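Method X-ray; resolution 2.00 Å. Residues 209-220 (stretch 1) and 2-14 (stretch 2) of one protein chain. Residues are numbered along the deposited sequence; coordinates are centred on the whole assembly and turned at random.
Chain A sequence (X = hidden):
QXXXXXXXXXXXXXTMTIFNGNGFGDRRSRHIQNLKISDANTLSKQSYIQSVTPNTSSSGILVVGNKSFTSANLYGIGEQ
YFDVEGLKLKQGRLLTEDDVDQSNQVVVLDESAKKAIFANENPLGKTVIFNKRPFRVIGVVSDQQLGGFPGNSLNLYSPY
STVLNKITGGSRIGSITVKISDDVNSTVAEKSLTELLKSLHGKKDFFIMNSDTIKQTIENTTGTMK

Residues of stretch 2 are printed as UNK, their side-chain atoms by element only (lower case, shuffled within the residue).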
ATOM      1  N   MET A 209      -8.131   7.637   6.379  1.00 31.59           N
ATOM      2  CA  MET A 209      -7.054   8.552   6.722  1.00 31.00           C
ATOM      3  C   MET A 209      -6.824   9.483   5.547  1.00 29.83           C
ATOM      4  O   MET A 209      -6.609   9.033   4.427  1.00 30.00           O
ATOM      5  CB  MET A 209      -5.756   7.787   6.979  1.00 30.04           C
ATOM      6  CG  MET A 209      -5.783   6.816   8.132  1.00 36.38           C
ATOM      7  SD  MET A 209      -5.299   7.594   9.679  1.00 51.19           S
ATOM      8  CE  MET A 209      -6.892   7.841  10.460  1.00 41.64           C
ATOM      9  N   ASN A 210      -6.864  10.783   5.811  1.00 36.46           N
ATOM     10  CA  ASN A 210      -6.552  11.789   4.806  1.00 32.79           C
ATOM     11  C   ASN A 210      -6.147  13.095   5.473  1.00 35.18           C
ATOM     12  O   ASN A 210      -5.988  13.152   6.694  1.00 34.44           O
ATOM     13  CB  ASN A 210      -7.742  12.007   3.867  1.00 31.03           C
ATOM     14  CG  ASN A 210      -9.029  12.275   4.612  1.00 34.56           C
ATOM     15  OD1 ASN A 210      -9.016  12.736   5.751  1.00 32.35           O
ATOM     16  ND2 ASN A 210     -10.152  11.993   3.969  1.00 30.86           N
ATOM     17  N   SER A 211      -5.985  14.141   4.671  1.00 36.09           N
ATOM     18  CA  SER A 211      -5.643  15.463   5.192  1.00 37.80           C
ATOM     19  C   SER A 211      -6.606  15.888   6.300  1.00 34.47           C
ATOM     20  O   SER A 211      -6.183  16.318   7.373  1.00 27.42           O
ATOM     21  CB  SER A 211      -5.656  16.493   4.066  1.00 38.00           C
ATOM     22  OG  SER A 211      -5.114  17.723   4.508  1.00 45.06           O
ATOM     23  N   ASP A 212      -7.902  15.752   6.040  1.00 34.49           N
ATOM     24  CA  ASP A 212      -8.913  16.124   7.025  1.00 35.30           C
ATOM     25  C   ASP A 212      -8.729  15.405   8.364  1.00 36.12           C
ATOM     26  O   ASP A 212      -8.904  16.006   9.426  1.00 36.34           O
ATOM     27  CB  ASP A 212     -10.319  15.866   6.484  1.00 35.88           C
ATOM     28  CG  ASP A 212     -11.399  16.323   7.446  1.00 47.18           C
ATOM     29  OD1 ASP A 212     -11.481  17.546   7.710  1.00 47.12           O
ATOM     30  OD2 ASP A 212     -12.163  15.457   7.940  1.00 48.95           O
ATOM     31  N   THR A 213      -8.385  14.119   8.311  1.00 31.74           N
ATOM     32  CA  THR A 213      -8.134  13.338   9.522  1.00 32.37           C
ATOM     33  C   THR A 213      -6.961  13.887  10.326  1.00 31.86           C
ATOM     34  O   THR A 213      -7.063  14.065  11.535  1.00 30.36           O
ATOM     35  CB  THR A 213      -7.850  11.857   9.204  1.00 34.93           C
ATOM     36  OG1 THR A 213      -9.060  11.215   8.786  1.00 35.66           O
ATOM     37  CG2 THR A 213      -7.311  11.147  10.440  1.00 34.88           C
ATOM     38  N   ILE A 214      -5.846  14.153   9.650  1.00 31.82           N
ATOM     39  CA  ILE A 214      -4.682  14.733  10.315  1.00 34.40           C
ATOM     40  C   ILE A 214      -5.059  16.037  11.009  1.00 32.89           C
ATOM     41  O   ILE A 214      -4.788  16.222  12.193  1.00 36.68           O
ATOM     42  CB  ILE A 214      -3.528  15.002   9.331  1.00 32.08           C
ATOM     43  CG1 ILE A 214      -2.988  13.691   8.751  1.00 35.03           C
ATOM     44  CG2 ILE A 214      -2.408  15.775  10.020  1.00 32.15           C
ATOM     45  CD1 ILE A 214      -1.913  13.905   7.703  1.00 37.67           C
ATOM     46  N   LYS A 215      -5.694  16.940  10.269  1.00 35.14           N
ATOM     47  CA  LYS A 215      -6.109  18.219  10.837  1.00 37.29           C
ATOM     48  C   LYS A 215      -7.015  18.026  12.051  1.00 37.39           C
ATOM     49  O   LYS A 215      -6.844  18.678  13.080  1.00 34.34           O
ATOM     50  CB  LYS A 215      -6.826  19.072   9.794  1.00 36.84           C
ATOM     51  CG  LYS A 215      -7.174  20.457  10.303  1.00 41.11           C
ATOM     52  CD  LYS A 215      -8.083  21.205   9.346  1.00 44.68           C
ATOM     53  CE  LYS A 215      -9.462  20.571   9.298  1.00 45.77           C
ATOM     54  NZ  LYS A 215     -10.530  21.575   9.015  1.00 45.24           N
ATOM     55  N   GLN A 216      -7.981  17.123  11.923  1.00 37.08           N
ATOM     56  CA  GLN A 216      -8.940  16.889  12.991  1.00 40.42           C
ATOM     57  C   GLN A 216      -8.240  16.326  14.225  1.00 37.77           C
ATOM     58  O   GLN A 216      -8.634  16.598  15.360  1.00 38.05           O
ATOM     59  CB  GLN A 216     -10.056  15.958  12.520  1.00 40.86           C
ATOM     60  CG  GLN A 216     -11.263  15.939  13.432  1.00 49.41           C
ATOM     61  CD  GLN A 216     -12.362  15.029  12.925  1.00 54.03           C
ATOM     62  OE1 GLN A 216     -12.628  14.967  11.723  1.00 50.62           O
ATOM     63  NE2 GLN A 216     -13.013  14.319  13.843  1.00 53.71           N
ATOM     64  N   THR A 217      -7.186  15.552  13.998  1.00 37.03           N
ATOM     65  CA  THR A 217      -6.394  15.021  15.096  1.00 36.76           C
ATOM     66  C   THR A 217      -5.631  16.138  15.807  1.00 38.56           C
ATOM     67  O   THR A 217      -5.577  16.176  17.035  1.00 38.78           O
ATOM     68  CB  THR A 217      -5.390  13.961  14.610  1.00 36.05           C
ATOM     69  OG1 THR A 217      -6.102  12.816  14.127  1.00 33.13           O
ATOM     70  CG2 THR A 217      -4.476  13.538  15.750  1.00 34.00           C
ATOM     71  N   ILE A 218      -5.043  17.048  15.037  1.00 33.43           N
ATOM     72  CA  ILE A 218      -4.250  18.123  15.625  1.00 38.49           C
ATOM     73  C   ILE A 218      -5.128  19.084  16.421  1.00 40.05           C
ATOM     74  O   ILE A 218      -4.744  19.545  17.492  1.00 37.18           O
ATOM     75  CB  ILE A 218      -3.437  18.896  14.564  1.00 37.65           C
ATOM     76  CG1 ILE A 218      -2.568  17.930  13.759  1.00 37.70           C
ATOM     77  CG2 ILE A 218      -2.568  19.946  15.228  1.00 41.53           C
ATOM     78  CD1 ILE A 218      -1.567  18.606  12.865  1.00 41.14           C
ATOM     79  N   GLU A 219      -6.315  19.370  15.898  1.00 40.58           N
ATOM     80  CA  GLU A 219      -7.248  20.261  16.571  1.00 40.92           C
ATOM     81  C   GLU A 219      -7.713  19.684  17.909  1.00 40.44           C
ATOM     82  O   GLU A 219      -7.930  20.421  18.870  1.00 38.62           O
ATOM     83  CB  GLU A 219      -8.449  20.543  15.668  1.00 39.16           C
ATOM     84  CG  GLU A 219      -8.074  21.189  14.342  1.00 44.34           C
ATOM     85  CD  GLU A 219      -9.265  21.351  13.412  1.00 50.57           C
ATOM     86  OE1 GLU A 219     -10.141  20.455  13.410  1.00 47.36           O
ATOM     87  OE2 GLU A 219      -9.318  22.371  12.681  1.00 49.96           O
ATOM     88  N   ASN A 220      -7.849  18.365  17.968  1.00 40.38           N
ATOM     89  CA  ASN A 220      -8.386  17.708  19.155  1.00 39.57           C
ATOM     90  C   ASN A 220      -7.311  17.230  20.123  1.00 40.72           C
ATOM     91  O   ASN A 220      -7.592  16.472  21.053  1.00 40.99           O
ATOM     92  CB  ASN A 220      -9.312  16.555  18.760  1.00 40.68           C
ATOM     93  CG  ASN A 220     -10.617  17.040  18.158  1.00 38.40           C
ATOM     94  OD1 ASN A 220     -11.470  17.589  18.855  1.00 42.18           O
ATOM     95  ND2 ASN A 220     -10.782  16.834  16.863  1.00 40.97           N
ATOM     96  N   UNK A   2       0.332  28.582  11.845  1.00 69.73           N
ATOM     97  CA  UNK A   2       1.000  28.025  10.675  1.00 62.35           C
ATOM     98  C   UNK A   2       1.155  26.514  10.789  1.00 68.16           C
ATOM     99  O   UNK A   2       1.618  25.864   9.851  1.00 64.89           O
ATOM    100  c   UNK A   2       3.784  30.745  10.333  1.00 74.39           C
ATOM    101  o   UNK A   2       4.724  30.191  10.914  1.00 66.17           O
ATOM    102  c   UNK A   2       2.380  28.655  10.493  1.00 65.77           C
ATOM    103  n   UNK A   2       3.934  31.865   9.631  1.00 66.86           N
ATOM    104  c   UNK A   2       2.377  30.169  10.393  1.00 69.34           C
ATOM    105  N   UNK A   3       0.773  25.959  11.938  1.00 67.55           N
ATOM    106  CA  UNK A   3       0.930  24.527  12.186  1.00 64.64           C
ATOM    107  C   UNK A   3       0.230  23.688  11.119  1.00 66.28           C
ATOM    108  O   UNK A   3       0.877  22.942  10.385  1.00 65.98           O
ATOM    109  c   UNK A   3       1.603  20.486  13.944  1.00 67.43           C
ATOM    110  c   UNK A   3       1.084  22.931  14.189  1.00 66.83           C
ATOM    111  c   UNK A   3       0.893  21.684  13.334  1.00 64.83           C
ATOM    112  n   UNK A   3       1.561  19.291  13.053  1.00 69.41           N
ATOM    113  c   UNK A   3       0.409  24.156  13.575  1.00 66.73           C
ATOM    114  N   UNK A   4      -1.093  23.799  11.048  1.00 64.17           N
ATOM    115  CA  UNK A   4      -1.862  23.076  10.042  1.00 59.35           C
ATOM    116  C   UNK A   4      -1.483  23.581   8.653  1.00 61.28           C
ATOM    117  O   UNK A   4      -1.326  22.804   7.709  1.00 61.23           O
ATOM    118  c   UNK A   4      -3.372  23.249  10.263  1.00 56.22           C
ATOM    119  c   UNK A   4      -3.737  22.958  11.717  1.00 59.82           C
ATOM    120  c   UNK A   4      -5.230  22.945  11.972  1.00 57.75           C
ATOM    121  c   UNK A   4      -4.151  22.327   9.358  1.00 57.82           C
ATOM    122  N   UNK A   5      -1.335  24.898   8.550  1.00 59.29           N
ATOM    123  CA  UNK A   5      -0.818  25.545   7.358  1.00 62.40           C
ATOM    124  C   UNK A   5       0.572  24.983   7.092  1.00 68.02           C
ATOM    125  O   UNK A   5       1.111  24.244   7.916  1.00 71.47           O
ATOM    126  c   UNK A   5      -1.118  28.092   6.565  1.00 53.95           C
ATOM    127  c   UNK A   5      -0.320  27.960   5.275  1.00 53.43           C
ATOM    128  c   UNK A   5      -0.965  29.490   7.155  1.00 46.72           C
ATOM    129  c   UNK A   5      -0.713  27.052   7.616  1.00 62.33           C
ATOM    130  N   UNK A   6       1.146  25.322   5.942  1.00 69.12           N
ATOM    131  CA  UNK A   6       2.563  25.064   5.673  1.00 73.19           C
ATOM    132  C   UNK A   6       3.027  23.657   6.041  1.00 73.23           C
ATOM    133  O   UNK A   6       4.228  23.418   6.173  1.00 73.66           O
ATOM    134  c   UNK A   6       3.431  26.077   6.432  1.00 73.43           C
ATOM    135  c   UNK A   6       3.286  27.518   5.971  1.00 70.77           C
ATOM    136  c   UNK A   6       3.942  27.768   4.626  1.00 75.66           C
ATOM    137  o   UNK A   6       4.253  26.784   3.918  1.00 73.65           O
ATOM    138  o   UNK A   6       4.153  28.952   4.281  1.00 78.29           O
ATOM    139  N   UNK A   7       2.093  22.726   6.204  1.00 71.58           N
ATOM    140  CA  UNK A   7       2.445  21.413   6.734  1.00 68.01           C
ATOM    141  C   UNK A   7       1.728  20.233   6.086  1.00 67.47           C
ATOM    142  O   UNK A   7       2.376  19.385   5.469  1.00 71.64           O
ATOM    143  n   UNK A   7       4.553  21.542   9.064  1.00 73.84           N
ATOM    144  c   UNK A   7       2.274  21.392   8.253  1.00 69.14           C
ATOM    145  o   UNK A   7       3.180  23.284   9.421  1.00 69.89           O
ATOM    146  c   UNK A   7       3.377  22.155   8.971  1.00 71.23           C
ATOM    147  N   UNK A   8       0.405  20.167   6.219  1.00 62.13           N
ATOM    148  CA  UNK A   8      -0.338  19.066   5.614  1.00 63.22           C
ATOM    149  C   UNK A   8      -0.076  19.021   4.117  1.00 63.18           C
ATOM    150  O   UNK A   8      -0.438  18.058   3.443  1.00 63.50           O
ATOM    151  c   UNK A   8      -2.505  17.798   5.649  1.00 54.88           C
ATOM    152  c   UNK A   8      -2.200  19.788   7.165  1.00 57.72           C
ATOM    153  c   UNK A   8      -3.686  19.778   7.445  1.00 48.98           C
ATOM    154  c   UNK A   8      -1.857  19.175   5.810  1.00 64.00           C
ATOM    155  N   UNK A   9       0.540  20.085   3.610  1.00 61.44           N
ATOM    156  CA  UNK A   9       0.957  20.170   2.214  1.00 63.55           C
ATOM    157  C   UNK A   9       1.357  18.824   1.614  1.00 60.23           C
ATOM    158  O   UNK A   9       2.432  18.295   1.912  1.00 54.46           O
ATOM    159  c   UNK A   9       1.731  22.596   1.986  1.00 64.16           C
ATOM    160  n   UNK A   9       2.224  26.516   0.206  1.00 51.41           N
ATOM    161  n   UNK A   9       1.340  24.406   0.357  1.00 53.69           N
ATOM    162  n   UNK A   9       3.605  24.732   0.618  1.00 61.87           N
ATOM    163  c   UNK A   9       2.130  21.143   2.085  1.00 62.29           C
ATOM    164  c   UNK A   9       2.389  25.217   0.391  1.00 53.62           C
ATOM    165  c   UNK A   9       1.416  22.962   0.548  1.00 60.07           C
ATOM    166  N   UNK A  10       0.488  18.277   0.768  1.00 54.74           N
ATOM    167  CA  UNK A  10       0.814  17.093  -0.002  1.00 53.32           C
ATOM    168  C   UNK A  10       0.513  15.779   0.690  1.00 58.78           C
ATOM    169  O   UNK A  10       0.567  14.719   0.061  1.00 60.10           O
ATOM    170  N   UNK A  11       0.204  15.833   1.983  1.00 55.24           N
ATOM    171  CA  UNK A  11      -0.131  14.622   2.729  1.00 53.93           C
ATOM    172  C   UNK A  11      -1.645  14.425   2.839  1.00 50.08           C
ATOM    173  O   UNK A  11      -2.332  15.167   3.544  1.00 48.50           O
ATOM    174  c   UNK A  11       0.168  13.310   4.875  1.00 53.67           C
ATOM    175  c   UNK A  11       2.542  16.158   4.163  1.00 62.31           C
ATOM    176  c   UNK A  11       0.514  14.599   4.145  1.00 56.87           C
ATOM    177  c   UNK A  11       2.038  14.734   4.058  1.00 63.88           C
ATOM    178  N   UNK A  12      -2.155  13.425   2.127  1.00 49.49           N
ATOM    179  CA  UNK A  12      -3.557  13.061   2.203  1.00 45.56           C
ATOM    180  C   UNK A  12      -4.481  14.093   1.589  1.00 46.21           C
ATOM    181  O   UNK A  12      -5.679  14.124   1.888  1.00 42.93           O
ATOM    182  N   UNK A  13      -3.929  14.940   0.728  1.00 44.10           N
ATOM    183  CA  UNK A  13      -4.720  15.978   0.079  1.00 45.88           C
ATOM    184  C   UNK A  13      -5.706  15.372  -0.924  1.00 44.27           C
ATOM    185  O   UNK A  13      -6.920  15.404  -0.705  1.00 43.96           O
ATOM    186  o   UNK A  13      -2.788  16.390  -1.348  1.00 52.86           O
ATOM    187  c   UNK A  13      -3.184  17.936   0.457  1.00 44.70           C
ATOM    188  c   UNK A  13      -3.826  17.038  -0.599  1.00 45.28           C
ATOM    189  N   UNK A  14      -5.190  14.807  -2.013  1.00 43.47           N
ATOM    190  CA  UNK A  14      -6.045  14.161  -3.007  1.00 41.95           C
ATOM    191  C   UNK A  14      -6.052  12.638  -2.889  1.00 41.00           C
ATOM    192  O   UNK A  14      -6.595  11.945  -3.753  1.00 39.23           O
ATOM    193  c   UNK A  14      -6.387  15.852  -4.875  1.00 54.31           C
ATOM    194  n   UNK A  14      -5.686  16.717  -5.604  1.00 60.83           N
ATOM    195  c   UNK A  14      -5.654  14.593  -4.423  1.00 46.27           C
ATOM    196  o   UNK A  14      -7.571  16.038  -4.579  1.00 50.99           O
TER
HETATM  197  O   HOH W   1      -8.794  15.023   3.078  1.00 37.03           O

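Position 2 carries three side-chain carbons in a row, the third bearing one oxygen and one nitrogen; it stays clear of the helix formed by residues 211-219 and is Gln2. At position 3 four carbons run in a row to a terminal nitrogen that lies against Ile218, which marks Lys3. Its NZ ends 3.2 Å from Ile218 CD1, so the amine lies against a methyl group of Ile218. Position 4 has four carbons forked at the first, with one arm two carbons long whose tip meets Lys215 and Glu219: Ile4. That tip, Ile4 CD1, packs 3.6 Å from Lys215 CG and 4.1 Å from Glu219 CG, using the aliphatic parts of two polar side chains one helical turn apart.

The four carbons at position 5 fork at the second, as in Leu5, and lie out of reach of the helix. Position 6, three carbons with two oxygens on the third, is Glu6, also remote. Two carbons, the second carrying an oxygen and a nitrogen, make position 7 Asn7, again without contact. Position 8 repeats the fork at the first carbon with one longer arm, points toward the helix and touches Lys215 and Ile214; it is Ile8, whose CD1 lies 4.0 Å from Lys215 CB and whose CG2 lies 4.4 Å from Ile214 CD1.

At position 9, three carbons lead to a nitrogen and then to a carbon with two more nitrogens: Arg9, directed away. Position 10 has no side-chain atoms and is Gly10; a CB there would be jammed against the preceding carbonyl oxygen. Position 11 has four carbons forked at the first, one arm longer, the shorter meeting Ile214, and is Ile11, with CG2 3.6 Å from Ile214 CD1. A type II turn spans Ile8 to Ile11, closed by Ile11 N donating to Ile8 O at 2.7 Å.

Position 12 is bare as well, hence Gly12. Its phi is positive, and an ideal CB would fall 2.6 Å from Ser211 N, a clash. One carbon bearing an oxygen and a carbon identifies position 13 as Thr13; its CA-to-CB bond points away, and little of the residue is covered by stretch 1. Position 14, two carbons with an oxygen and a nitrogen on the second, is Asn14 and touches nothing on the helix.

The contact is anchored at the helix N-terminus, where Ser211 N donates to Gly12 O at 2.8 Å, the one hydrogen bond directly joining the stretches. Within stretch 1, Asn210 OD1 caps the helix by accepting from Thr213 N at 3.0 Å. A water accepts from Asp212 N at 3.2 Å and donates weakly to Gly12 O at 3.5 Å. Beyond this anchor, isoleucines and aliphatic stems pack along the helix. The two stretches bury 505 Å² in all, both sides summed.

Stretch 2, residues 2-14: QKILENIRGIGTN
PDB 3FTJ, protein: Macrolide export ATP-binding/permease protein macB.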